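Local coordinates for protein alkaline phosphatase (Thermus thermophilus, PDB 7KWD) that probably hydrolyses phosphate monoesters as a homodimeric alkaline phosphatase that uses two zinc ions and one magnesium ion, at residues 50-56 and 322-326; 59-64 and 337-343; 71-75 and 439-443; 360-366 and 382-386. One frame throughout, in Å; residues are numbered along the deposited sequence.

Interaction 1: residues 50-56 and 322-326; sequences SWEDYAI and VGGLY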
loop_
_atom_site.group_PDB
_atom_site.type_symbol
_atom_site.label_atom_id
_atom_site.label_comp_id
_atom_site.label_asym_id
_atom_site.label_seq_id
_atom_site.Cartn_x
_atom_site.Cartn_y
_atom_site.Cartn_z
ATOM N N SER A 50 4.242 4.190 4.046
ATOM C CA SER A 50 3.398 3.352 3.200
ATOM C C SER A 50 2.461 4.207 2.372
ATOM O O SER A 50 2.341 5.420 2.584
ATOM C CB SER A 50 2.589 2.385 4.070
ATOM O OG SER A 50 1.540 3.070 4.681
ATOM N N TRP A 51 1.778 3.554 1.420
ATOM C CA TRP A 51 0.774 4.244 0.619
ATOM C C TRP A 51 -0.476 4.531 1.430
ATOM O O TRP A 51 -1.241 5.445 1.080
ATOM C CB TRP A 51 0.446 3.425 -0.644
ATOM C CG TRP A 51 1.624 3.403 -1.627
ATOM C CD1 TRP A 51 2.364 2.314 -2.022
ATOM C CD2 TRP A 51 2.181 4.535 -2.314
ATOM N NE1 TRP A 51 3.355 2.715 -2.901
ATOM C CE2 TRP A 51 3.250 4.071 -3.096
ATOM C CE3 TRP A 51 1.864 5.901 -2.346
ATOM C CZ2 TRP A 51 4.003 4.926 -3.904
ATOM C CZ3 TRP A 51 2.611 6.744 -3.157
ATOM C CH2 TRP A 51 3.665 6.246 -3.924
ATOM N N GLU A 52 -0.706 3.813 2.526
ATOM C CA GLU A 52 -1.807 4.218 3.389
ATOM C C GLU A 52 -1.469 5.527 4.086
ATOM O O GLU A 52 -2.315 6.419 4.153
ATOM C CB GLU A 52 -2.150 3.140 4.413
ATOM C CG GLU A 52 -2.532 1.792 3.819
ATOM C CD GLU A 52 -3.824 1.804 2.990
ATOM O OE1 GLU A 52 -4.025 0.836 2.235
ATOM O OE2 GLU A 52 -4.622 2.770 3.081
ATOM N N ASP A 53 -0.228 5.678 4.582
ATOM C CA ASP A 53 0.151 6.951 5.175
ATOM C C ASP A 53 -0.038 8.078 4.178
ATOM O O ASP A 53 -0.442 9.194 4.540
ATOM C CB ASP A 53 1.627 6.996 5.628
ATOM C CG ASP A 53 2.026 5.825 6.538
ATOM O OD1 ASP A 53 1.169 5.338 7.299
ATOM O OD2 ASP A 53 3.214 5.421 6.509
ATOM N N TYR A 54 0.378 7.832 2.934
ATOM C CA TYR A 54 0.297 8.867 1.927
ATOM C C TYR A 54 -1.142 9.349 1.782
ATOM O O TYR A 54 -1.404 10.550 1.763
ATOM C CB TYR A 54 0.825 8.370 0.583
ATOM C CG TYR A 54 0.565 9.420 -0.465
ATOM C CD1 TYR A 54 1.393 10.540 -0.581
ATOM C CD2 TYR A 54 -0.549 9.333 -1.281
ATOM C CE1 TYR A 54 1.126 11.543 -1.527
ATOM C CE2 TYR A 54 -0.820 10.301 -2.215
ATOM C CZ TYR A 54 -0.004 11.415 -2.328
ATOM O OH TYR A 54 -0.323 12.352 -3.253
ATOM N N ALA A 55 -2.078 8.411 1.660
ATOM C CA ALA A 55 -3.473 8.761 1.430
ATOM C C ALA A 55 -4.033 9.603 2.569
ATOM O O ALA A 55 -4.796 10.549 2.330
ATOM C CB ALA A 55 -4.298 7.484 1.268
ATOM N N ILE A 56 -3.679 9.256 3.818
ATOM C CA ILE A 56 -4.155 10.019 4.980
ATOM C C ILE A 56 -3.612 11.444 4.962
ATOM O O ILE A 56 -4.352 12.395 5.202
ATOM C CB ILE A 56 -3.783 9.301 6.296
ATOM C CG1 ILE A 56 -4.622 8.037 6.482
ATOM C CG2 ILE A 56 -4.018 10.221 7.491
ATOM C CD1 ILE A 56 -3.984 7.026 7.479
ATOM N N VAL A 322 0.393 -1.699 8.201
ATOM C CA VAL A 322 0.255 -0.349 7.711
ATOM C C VAL A 322 -1.044 0.217 8.240
ATOM O O VAL A 322 -1.994 -0.546 8.509
ATOM C CB VAL A 322 0.288 -0.307 6.160
ATOM C CG1 VAL A 322 1.671 -0.726 5.645
ATOM C CG2 VAL A 322 -0.799 -1.149 5.548
ATOM N N GLY A 323 -1.075 1.542 8.362
ATOM C CA GLY A 323 -2.161 2.259 8.987
ATOM C C GLY A 323 -3.139 2.865 7.994
ATOM O O GLY A 323 -2.986 4.013 7.557
ATOM N N GLY A 324 -4.182 2.110 7.672
ATOM C CA GLY A 324 -5.096 2.483 6.603
ATOM C C GLY A 324 -6.376 3.118 7.117
ATOM O O GLY A 324 -7.022 2.605 8.045
ATOM N N LEU A 325 -6.720 4.250 6.509
ATOM C CA LEU A 325 -8.056 4.809 6.645
ATOM C C LEU A 325 -9.022 3.893 5.920
ATOM O O LEU A 325 -8.865 3.659 4.720
ATOM C CB LEU A 325 -8.112 6.214 6.064
ATOM C CG LEU A 325 -9.459 6.911 6.285
ATOM C CD1 LEU A 325 -9.645 7.478 7.731
ATOM C CD2 LEU A 325 -9.576 8.040 5.251
ATOM N N TYR A 326 -10.005 3.352 6.641
ATOM C CA TYR A 326 -10.822 2.267 6.127
ATOM C C TYR A 326 -12.289 2.669 6.062
ATOM O O TYR A 326 -12.720 3.643 6.673
ATOM C CB TYR A 326 -10.657 0.985 6.975
ATOM C CG TYR A 326 -11.095 1.124 8.422
ATOM C CD1 TYR A 326 -12.444 1.108 8.764
ATOM C CD2 TYR A 326 -10.151 1.229 9.449
ATOM C CE1 TYR A 326 -12.840 1.239 10.109
ATOM C CE2 TYR A 326 -10.539 1.351 10.765
ATOM C CZ TYR A 326 -11.890 1.362 11.091
ATOM O OH TYR A 326 -12.245 1.490 12.419
HETATM O O HOH W 1 1.337 2.633 7.416
HETATM O O HOH W 2 -5.059 5.029 4.276
HETATM O O HOH W 3 -1.193 5.882 8.687
#
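Glu52 lays its aliphatic stem over the two glycines of strand 323-325: Glu52 CB is 3.4 Å from Gly323 O, and CG lies against both Val322 CG2 and Gly324 CA. The chain bends at chi2 (-65°), which sets the carboxylate beside Gly324, so that Glu52 OE2 comes within 3.6 Å of Gly324 CA, while OE1 bonds to Thr434 of the second subunit. One turn on, Ile56 CD1 presses on Gly323 O at 3.2 Å and its CG1 meets Leu325 CB. At the other end Ser50 CB packs on Val322 CG1 at 3.6 Å.

No direct hydrogen bond joins helix 51-56 to strand 323-325; three waters do the joining. One accepts from Ser50 OG and Gly323 N and donates to Asp53 OD1; another links Glu52 O and OE2 to Leu325 N; the third spans Asp53 OD1 and Gly323 O.

Ser50 OG also accepts from Asp53 N (3.2 Å, 168°). The return bond, Ser50 N to Asp53 OD2 (2.9 Å, 176°), arrives from above the carboxylate plane, and Asn278 holds OD2 as well. Replacing Ser50 by an alanine would probably leave Asp53 N without its capping acceptor and the Gly323-bound water without one of its partners.

This reciprocal pair is a capping box opening helix 51-65. It stands shortly after the metal ligand Asp47, and faces the end of the strand that carries the zinc ligands Asp317 and His318, a buried junction at the dimer interface of the alkaline phosphatase fold.

Interaction 2: residues 59-64 and 337-343; sequences AYARRR and QGVDLLE
Helix 59-64 approaches the short helix 337-340 most closely where Tyr60 CA and Val339 CA lie 5.9 Å apart, and a type I turn from Asp340 to Glu343 carries the second segment onward beside it. Val339 is the apolar centre: its side chain enters as a knob into the hole formed by Ala59, Tyr60, Arg63 and Arg64, with Val339 CG1 at 3.9 Å from Tyr60 CD2 and CG2 facing Ala59 CB.

The Tyr60 ring presents its edge to the turn, with Val339 O in the ring plane at 3.6 Å from CD2, while Arg64 CG rests on one face. The hydroxyl end of the tyrosine reaches Glu343, with Tyr60 OH 3.4 Å from Glu343 CG.

Charges close the more exposed side, where Arg63 also packs on Tyr91 of the second subunit. Arg63, extended from CG to NE, grips the Asp340 carboxylate side-on: NE bonds OD1 (2.8 Å, 167°) and NH2 bonds OD2 (2.8 Å, 173°), both on the syn side, with the two planes only 26° apart. Arg64 instead folds at chi2 and chi3, which lays one face of its guanidinium over Asp340 OD1; no N-H points at that oxygen, so this pairing is one of charge alone. Its NH2 also makes a weak, bent bond to Glu343 OE2 at 2.8 Å.

Two arginines thus alternate with two acidic residues in a salt-bridge network bordering a knob-into-hole contact between helices.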
loop_
_atom_site.group_PDB
_atom_site.type_symbol
_atom_site.label_atom_id
_atom_site.label_comp_id
_atom_site.label_asym_id
_atom_site.label_seq_id
_atom_site.Cartn_x
_atom_site.Cartn_y
_atom_site.Cartn_z
ATOM N N ALA A 59 -5.160 13.537 2.139
ATOM C CA ALA A 59 -6.513 13.953 2.466
ATOM C C ALA A 59 -6.499 15.013 3.541
ATOM O O ALA A 59 -7.228 16.006 3.453
ATOM C CB ALA A 59 -7.338 12.748 2.921
ATOM N N TYR A 60 -5.658 14.831 4.560
ATOM C CA TYR A 60 -5.639 15.785 5.662
ATOM C C TYR A 60 -5.243 17.176 5.174
ATOM O O TYR A 60 -5.841 18.183 5.559
ATOM C CB TYR A 60 -4.689 15.298 6.752
ATOM C CG TYR A 60 -4.781 16.134 8.021
ATOM C CD1 TYR A 60 -4.016 17.260 8.176
ATOM C CD2 TYR A 60 -5.677 15.810 9.047
ATOM C CE1 TYR A 60 -4.120 18.045 9.308
ATOM C CE2 TYR A 60 -5.764 16.597 10.200
ATOM C CZ TYR A 60 -5.001 17.700 10.319
ATOM O OH TYR A 60 -5.091 18.505 11.442
ATOM N N ALA A 61 -4.196 17.259 4.358
ATOM C CA ALA A 61 -3.776 18.566 3.860
ATOM C C ALA A 61 -4.918 19.257 3.106
ATOM O O ALA A 61 -5.197 20.445 3.320
ATOM C CB ALA A 61 -2.533 18.403 2.981
ATOM N N ARG A 62 -5.596 18.528 2.221
ATOM C CA ARG A 62 -6.656 19.146 1.435
ATOM C C ARG A 62 -7.845 19.491 2.318
ATOM O O ARG A 62 -8.285 20.645 2.369
ATOM C CB ARG A 62 -7.092 18.221 0.305
ATOM C CG ARG A 62 -6.173 18.283 -0.920
ATOM C CD ARG A 62 -6.359 17.018 -1.817
ATOM N NE ARG A 62 -5.659 17.158 -3.098
ATOM C CZ ARG A 62 -6.125 17.852 -4.127
ATOM N NH1 ARG A 62 -7.303 18.484 -4.076
ATOM N NH2 ARG A 62 -5.395 17.937 -5.219
ATOM N N ARG A 63 -8.337 18.496 3.072
ATOM C CA ARG A 63 -9.584 18.639 3.809
ATOM C C ARG A 63 -9.453 19.531 5.039
ATOM O O ARG A 63 -10.383 20.282 5.358
ATOM C CB ARG A 63 -10.064 17.251 4.214
ATOM C CG ARG A 63 -11.395 17.237 4.881
ATOM C CD ARG A 63 -11.861 15.810 5.050
ATOM N NE ARG A 63 -12.976 15.708 5.974
ATOM C CZ ARG A 63 -14.241 15.497 5.609
ATOM N NH1 ARG A 63 -14.574 15.358 4.329
ATOM N NH2 ARG A 63 -15.179 15.395 6.542
ATOM N N ARG A 64 -8.349 19.432 5.785
ATOM C CA ARG A 64 -8.249 20.165 7.039
ATOM C C ARG A 64 -7.327 21.357 6.974
ATOM O O ARG A 64 -7.356 22.201 7.880
ATOM C CB ARG A 64 -7.721 19.286 8.182
ATOM C CG ARG A 64 -8.374 17.946 8.360
ATOM C CD ARG A 64 -9.852 18.053 8.315
ATOM N NE ARG A 64 -10.397 18.689 9.509
ATOM C CZ ARG A 64 -11.427 19.529 9.504
ATOM N NH1 ARG A 64 -12.026 19.878 8.363
ATOM N NH2 ARG A 64 -11.859 20.021 10.660
ATOM N N GLN A 337 -14.445 10.957 8.203
ATOM C CA GLN A 337 -14.461 11.439 9.586
ATOM C C GLN A 337 -13.144 11.152 10.286
ATOM O O GLN A 337 -12.665 11.963 11.086
ATOM C CB GLN A 337 -15.611 10.790 10.355
ATOM C CG GLN A 337 -16.995 11.258 9.942
ATOM C CD GLN A 337 -17.121 12.758 10.041
ATOM O OE1 GLN A 337 -17.000 13.329 11.121
ATOM N NE2 GLN A 337 -17.320 13.405 8.905
ATOM N N GLY A 338 -12.528 10.007 9.984
ATOM C CA GLY A 338 -11.270 9.673 10.630
ATOM C C GLY A 338 -10.177 10.688 10.379
ATOM O O GLY A 338 -9.269 10.846 11.193
ATOM N N VAL A 339 -10.225 11.357 9.231
ATOM C CA VAL A 339 -9.272 12.416 8.943
ATOM C C VAL A 339 -9.541 13.611 9.836
ATOM O O VAL A 339 -8.628 14.187 10.438
ATOM C CB VAL A 339 -9.351 12.786 7.448
ATOM C CG1 VAL A 339 -8.516 14.003 7.125
ATOM C CG2 VAL A 339 -8.911 11.559 6.555
ATOM N N ASP A 340 -10.805 14.035 9.910
ATOM C CA ASP A 340 -11.148 15.128 10.810
ATOM C C ASP A 340 -10.713 14.819 12.227
ATOM O O ASP A 340 -10.180 15.683 12.927
ATOM C CB ASP A 340 -12.644 15.389 10.793
ATOM C CG ASP A 340 -13.159 15.773 9.435
ATOM O OD1 ASP A 340 -12.390 16.362 8.639
ATOM O OD2 ASP A 340 -14.343 15.482 9.180
ATOM N N LEU A 341 -10.908 13.579 12.660
ATOM C CA LEU A 341 -10.653 13.185 14.046
ATOM C C LEU A 341 -9.170 13.194 14.410
ATOM O O LEU A 341 -8.834 13.021 15.586
ATOM C CB LEU A 341 -11.244 11.791 14.270
ATOM C CG LEU A 341 -12.602 11.551 14.922
ATOM C CD1 LEU A 341 -13.330 12.835 15.179
ATOM C CD2 LEU A 341 -13.465 10.594 14.145
ATOM N N LEU A 342 -8.277 13.405 13.443
ATOM C CA LEU A 342 -6.871 13.582 13.764
ATOM C C LEU A 342 -6.556 14.997 14.192
ATOM O O LEU A 342 -5.553 15.210 14.890
ATOM C CB LEU A 342 -5.992 13.209 12.563
ATOM C CG LEU A 342 -6.070 11.758 12.108
ATOM C CD1 LEU A 342 -4.915 11.395 11.160
ATOM C CD2 LEU A 342 -6.042 10.790 13.281
ATOM N N GLU A 343 -7.360 15.978 13.771
ATOM C CA GLU A 343 -6.996 17.361 14.053
ATOM C C GLU A 343 -6.973 17.663 15.552
ATOM O O GLU A 343 -6.155 18.506 15.961
ATOM C CB GLU A 343 -7.954 18.327 13.330
ATOM C CG GLU A 343 -7.530 19.813 13.458
ATOM C CD GLU A 343 -8.335 20.772 12.537
ATOM O OE1 GLU A 343 -7.861 21.894 12.253
ATOM O OE2 GLU A 343 -9.444 20.402 12.101
#

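Interaction 3: residues 71-75 and 439-443; sequences LERLL and MLLLY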
loop_
_atom_site.group_PDB
_atom_site.type_symbol
_atom_site.label_atom_id
_atom_site.label_comp_id
_atom_site.label_asym_id
_atom_site.label_seq_id
_atom_site.Cartn_x
_atom_site.Cartn_y
_atom_site.Cartn_z
ATOM N N LEU A 71 4.114 16.601 -1.557
ATOM C CA LEU A 71 4.406 15.278 -2.095
ATOM C C LEU A 71 3.381 14.892 -3.167
ATOM O O LEU A 71 3.740 14.302 -4.188
ATOM C CB LEU A 71 4.447 14.246 -0.961
ATOM C CG LEU A 71 4.898 12.863 -1.396
ATOM C CD1 LEU A 71 6.211 12.907 -2.166
ATOM C CD2 LEU A 71 4.966 11.880 -0.208
ATOM N N GLU A 72 2.107 15.244 -2.981
ATOM C CA GLU A 72 1.140 14.964 -4.041
ATOM C C GLU A 72 1.548 15.679 -5.337
ATOM O O GLU A 72 1.515 15.093 -6.426
ATOM C CB GLU A 72 -0.285 15.380 -3.645
ATOM C CG GLU A 72 -1.294 15.180 -4.789
ATOM C CD GLU A 72 -2.714 15.683 -4.502
ATOM O OE1 GLU A 72 -3.054 15.887 -3.326
ATOM O OE2 GLU A 72 -3.480 15.891 -5.467
ATOM N N ARG A 73 1.905 16.964 -5.240
ATOM C CA ARG A 73 2.298 17.709 -6.442
ATOM C C ARG A 73 3.463 17.033 -7.152
ATOM O O ARG A 73 3.496 16.995 -8.389
ATOM C CB ARG A 73 2.667 19.143 -6.081
ATOM C CG ARG A 73 1.578 19.855 -5.286
ATOM C CD ARG A 73 1.958 21.328 -4.908
ATOM N NE ARG A 73 1.234 21.843 -3.729
ATOM C CZ ARG A 73 1.057 23.143 -3.478
ATOM N NH1 ARG A 73 1.548 24.055 -4.310
ATOM N NH2 ARG A 73 0.371 23.539 -2.419
ATOM N N LEU A 74 4.444 16.513 -6.383
ATOM C CA LEU A 74 5.580 15.849 -7.007
ATOM C C LEU A 74 5.147 14.535 -7.664
ATOM O O LEU A 74 5.508 14.246 -8.808
ATOM C CB LEU A 74 6.711 15.597 -6.002
ATOM C CG LEU A 74 7.317 16.795 -5.300
ATOM C CD1 LEU A 74 8.570 16.492 -4.542
ATOM C CD2 LEU A 74 7.572 17.901 -6.289
ATOM N N LEU A 75 4.389 13.711 -6.954
ATOM C CA LEU A 75 3.988 12.446 -7.565
ATOM C C LEU A 75 3.083 12.647 -8.779
ATOM O O LEU A 75 3.003 11.758 -9.627
ATOM C CB LEU A 75 3.262 11.577 -6.544
ATOM C CG LEU A 75 4.086 11.137 -5.328
ATOM C CD1 LEU A 75 3.137 10.501 -4.333
ATOM C CD2 LEU A 75 5.175 10.148 -5.710
ATOM N N MET A 439 7.330 3.896 -2.415
ATOM C CA MET A 439 7.581 5.037 -3.288
ATOM C C MET A 439 9.049 5.230 -3.636
ATOM O O MET A 439 9.926 5.180 -2.781
ATOM C CB MET A 439 7.080 6.292 -2.591
ATOM C CG MET A 439 7.433 7.595 -3.261
ATOM S SD MET A 439 6.826 8.983 -2.288
ATOM C CE MET A 439 7.982 9.091 -0.999
ATOM N N LEU A 440 9.297 5.532 -4.918
ATOM C CA LEU A 440 10.576 6.061 -5.390
ATOM C C LEU A 440 10.283 7.200 -6.356
ATOM O O LEU A 440 9.547 7.006 -7.331
ATOM C CB LEU A 440 11.402 4.997 -6.101
ATOM C CG LEU A 440 12.612 5.432 -6.934
ATOM C CD1 LEU A 440 13.739 6.095 -6.111
ATOM C CD2 LEU A 440 13.162 4.208 -7.602
ATOM N N LEU A 441 10.884 8.356 -6.101
ATOM C CA LEU A 441 10.568 9.575 -6.843
ATOM C C LEU A 441 11.834 10.358 -7.147
ATOM O O LEU A 441 12.682 10.533 -6.272
ATOM C CB LEU A 441 9.605 10.457 -6.040
ATOM C CG LEU A 441 9.432 11.952 -6.334
ATOM C CD1 LEU A 441 8.618 12.136 -7.578
ATOM C CD2 LEU A 441 8.708 12.597 -5.164
ATOM N N LEU A 442 11.915 10.884 -8.366
ATOM C CA LEU A 442 13.067 11.640 -8.838
ATOM C C LEU A 442 12.679 13.078 -9.136
ATOM O O LEU A 442 11.715 13.338 -9.868
ATOM C CB LEU A 442 13.656 11.033 -10.104
ATOM C CG LEU A 442 14.046 9.557 -9.998
ATOM C CD1 LEU A 442 14.525 9.040 -11.373
ATOM C CD2 LEU A 442 15.112 9.400 -8.977
ATOM N N TYR A 443 13.432 14.015 -8.590
ATOM C CA TYR A 443 13.119 15.433 -8.767
ATOM C C TYR A 443 14.385 16.091 -9.286
ATOM O O TYR A 443 15.355 16.295 -8.537
ATOM C CB TYR A 443 12.633 16.082 -7.475
ATOM C CG TYR A 443 12.190 17.513 -7.689
ATOM C CD1 TYR A 443 13.098 18.563 -7.646
ATOM C CD2 TYR A 443 10.873 17.812 -7.979
ATOM C CE1 TYR A 443 12.701 19.871 -7.875
ATOM C CE2 TYR A 443 10.473 19.117 -8.188
ATOM C CZ TYR A 443 11.389 20.142 -8.126
ATOM O OH TYR A 443 10.956 21.436 -8.342
#
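Helix 71-75 runs across strand 439-443 at 79°, with the segment axes 9.9 Å apart at closest approach; Leu75 CA and Leu441 CA, 7.2 Å apart, mark the nearest backbone pair. No hydrogen bond crosses the gap, which is filled by side chains from one face of the strand: Met439, Leu441 and Tyr443.

Leu441 is central. Its CG stands anti to the backbone N (chi1 161°), which projects CD2 at the helix, where it meets Leu74 CB at 3.7 Å and Leu71 CD1 at 3.9 Å. Leu71 and Leu441 slide past one another in opposite directions, whereas Leu74 crosses Leu441 at about a right angle.

Met439 is extended until its bend at chi3 (77°), so that the thioether is offered to the helix: SD lies 4.0 Å from both Leu71 CD1 and Leu75 CD2. Leu71 reaches it tip to tip, while Leu75 comes across it. At the other end of the strand Leu74 CD2 lies against Tyr443, 3.7 Å from CE2 of the ring, whose hydroxyl is bonded to Asp305.

The contact is wholly buried. Helix 283-306 closes one flank through Leu297 and Thr301, Trp51 and Tyr54 of helix 51-65 add to another, and strand 438-443 itself pairs antiparallel with both strand 80-84 and strand 310-325, whose Val314 touches Met439 and Leu441.

Interaction 4: residues 360-366 and 382-386; sequences PEASQVK and AERVV
The carboxylate of Glu383 turns one face to Ala362: the Ala362 methyl carbon sits above the carboxylate plane, 3.4 Å from Glu383 OE1. The side chain starts out pointing away from the other helix, and the bend at chi2 (-88°) folds it back over that methyl. Lying near the first turn of helix 362-373, this negative charge would probably be favoured by the helix N-terminus. The second flat group, the Gln364 amide, turns the other way: its OE1 accepts from Glu361 N at 2.6 Å, in the carbonyl plane on a lone pair, and so ties the N-cap residue to the turn it begins.

These two segments belong to a helix pair, 362-373 and 379-391, joined by a short connection; the axes of the helical segments 362-366 and 382-386 lie at 110°, with 8.6 Å between them at closest approach. The close approach rests on alanines, Ala362 CA and Ala382 CA being 5.3 Å apart and the Ala382 methyl lying 3.7 Å from Ala362 O.

Val365 carries the apolar part. With CG1 anti to the backbone N (chi1 165°), that branch enters between Ala382 CB and Val385 CB, at 3.8 Å from each, while CG2 meets the CG2 of Val386. A glycine in place of Val365 would probably open a gap beside Ala382, Val385 and Val386 and leave those three without their shared apolar partner. Val386 CG2 also reaches Ala362 N, and its CG1 leans on Pro360 O. Lys366, partly exposed, runs past Ala382 to a salt bridge with Asp379, and Leu356 of helix 349-356 packs on the buried Val365.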
loop_
_atom_site.group_PDB
_atom_site.type_symbol
_atom_site.label_atom_id
_atom_site.label_comp_id
_atom_site.label_asym_id
_atom_site.label_seq_id
_atom_site.Cartn_x
_atom_site.Cartn_y
_atom_site.Cartn_z
ATOM N N PRO A 360 0.524 4.286 36.194
ATOM C CA PRO A 360 -0.641 5.160 36.062
ATOM C C PRO A 360 -1.898 4.464 36.538
ATOM O O PRO A 360 -2.021 3.236 36.522
ATOM C CB PRO A 360 -0.707 5.429 34.554
ATOM C CG PRO A 360 -0.211 4.134 33.972
ATOM C CD PRO A 360 0.924 3.707 34.896
ATOM N N GLU A 361 -2.856 5.292 36.931
ATOM C CA GLU A 361 -4.200 4.861 37.271
ATOM C C GLU A 361 -5.105 5.033 36.060
ATOM O O GLU A 361 -4.924 5.947 35.257
ATOM C CB GLU A 361 -4.733 5.679 38.450
ATOM C CG GLU A 361 -5.802 4.976 39.266
ATOM C CD GLU A 361 -5.219 4.086 40.361
ATOM O OE1 GLU A 361 -4.036 3.688 40.242
ATOM O OE2 GLU A 361 -5.946 3.782 41.334
ATOM N N ALA A 362 -6.090 4.153 35.945
ATOM C CA ALA A 362 -7.082 4.241 34.883
ATOM C C ALA A 362 -7.602 5.654 34.685
ATOM O O ALA A 362 -7.798 6.116 33.558
ATOM C CB ALA A 362 -8.262 3.319 35.188
ATOM N N SER A 363 -7.848 6.350 35.775
ATOM C CA SER A 363 -8.350 7.703 35.642
ATOM C C SER A 363 -7.320 8.605 34.974
ATOM O O SER A 363 -7.687 9.566 34.295
ATOM C CB SER A 363 -8.727 8.235 37.018
ATOM O OG SER A 363 -7.609 8.804 37.662
ATOM N N GLN A 364 -6.031 8.327 35.167
ATOM C CA GLN A 364 -4.998 9.167 34.565
ATOM C C GLN A 364 -4.852 8.868 33.076
ATOM O O GLN A 364 -4.724 9.793 32.267
ATOM C CB GLN A 364 -3.668 8.964 35.295
ATOM C CG GLN A 364 -3.776 9.212 36.806
ATOM C CD GLN A 364 -2.522 8.843 37.556
ATOM O OE1 GLN A 364 -2.139 7.667 37.620
ATOM N NE2 GLN A 364 -1.867 9.848 38.125
ATOM N N VAL A 365 -4.872 7.580 32.716
ATOM C CA VAL A 365 -4.965 7.155 31.321
ATOM C C VAL A 365 -6.105 7.887 30.626
ATOM O O VAL A 365 -5.917 8.579 29.612
ATOM C CB VAL A 365 -5.155 5.629 31.251
ATOM C CG1 VAL A 365 -5.639 5.171 29.851
ATOM C CG2 VAL A 365 -3.855 4.929 31.683
ATOM N N LYS A 366 -7.310 7.740 31.175
ATOM C CA LYS A 366 -8.490 8.357 30.587
ATOM C C LYS A 366 -8.271 9.842 30.353
ATOM O O LYS A 366 -8.636 10.376 29.297
ATOM C CB LYS A 366 -9.692 8.082 31.499
ATOM C CG LYS A 366 -11.019 8.576 30.990
ATOM C CD LYS A 366 -12.225 8.007 31.793
ATOM C CE LYS A 366 -12.025 6.559 32.243
ATOM N NZ LYS A 366 -13.294 5.833 32.518
ATOM N N ALA A 382 -9.532 1.965 29.312
ATOM C CA ALA A 382 -8.442 2.509 30.105
ATOM C C ALA A 382 -7.769 1.414 30.918
ATOM O O ALA A 382 -6.537 1.405 31.054
ATOM C CB ALA A 382 -8.940 3.630 31.010
ATOM N N GLU A 383 -8.555 0.455 31.430
ATOM C CA GLU A 383 -7.968 -0.614 32.234
ATOM C C GLU A 383 -7.037 -1.470 31.395
ATOM O O GLU A 383 -5.998 -1.931 31.875
ATOM C CB GLU A 383 -9.035 -1.504 32.883
ATOM C CG GLU A 383 -10.120 -0.748 33.673
ATOM C CD GLU A 383 -9.787 -0.480 35.152
ATOM O OE1 GLU A 383 -8.640 -0.079 35.490
ATOM O OE2 GLU A 383 -10.711 -0.642 35.979
ATOM N N ARG A 384 -7.408 -1.720 30.137
ATOM C CA ARG A 384 -6.515 -2.469 29.264
ATOM C C ARG A 384 -5.178 -1.758 29.134
ATOM O O ARG A 384 -4.118 -2.390 29.163
ATOM C CB ARG A 384 -7.150 -2.644 27.894
ATOM C CG ARG A 384 -8.256 -3.679 27.804
ATOM C CD ARG A 384 -8.604 -3.811 26.334
ATOM N NE ARG A 384 -9.935 -4.323 26.034
ATOM C CZ ARG A 384 -10.342 -5.540 26.347
ATOM N NH1 ARG A 384 -9.517 -6.357 26.997
ATOM N NH2 ARG A 384 -11.558 -5.946 26.002
ATOM N N VAL A 385 -5.215 -0.438 28.981
ATOM C CA VAL A 385 -3.979 0.329 28.897
ATOM C C VAL A 385 -3.180 0.187 30.187
ATOM O O VAL A 385 -1.950 0.064 30.162
ATOM C CB VAL A 385 -4.289 1.806 28.590
ATOM C CG1 VAL A 385 -3.024 2.617 28.607
ATOM C CG2 VAL A 385 -4.990 1.976 27.235
ATOM N N VAL A 386 -3.857 0.254 31.341
ATOM C CA VAL A 386 -3.146 0.108 32.609
ATOM C C VAL A 386 -2.471 -1.255 32.666
ATOM O O VAL A 386 -1.283 -1.373 33.007
ATOM C CB VAL A 386 -4.102 0.315 33.799
ATOM C CG1 VAL A 386 -3.367 0.050 35.127
ATOM C CG2 VAL A 386 -4.675 1.722 33.772
#

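Interactions 1, 2 and 3 form one connected region. Interactions 1 and 2 share helix 51-65, with centres 13 Å apart, and Leu325 CD2 meets Val339 CG2 at 3.8 Å. Interaction 3, centred 16 Å from interaction 1, uses the next helix, 70-75, and its strand 438-443 neighbours strand 310-325. The Arg62-Glu72 salt bridge joins interactions 2 and 3. Along the chain the segments of these three alternate, so the early helices are held against late elements, and all three touch the second subunit. Interaction 4 is local, between segments 16 residues apart at their closest ends; it follows interactions 1 and 2 along the chain and falls between the two segments of interaction 3; its centre lies 27 to 42 Å from the others.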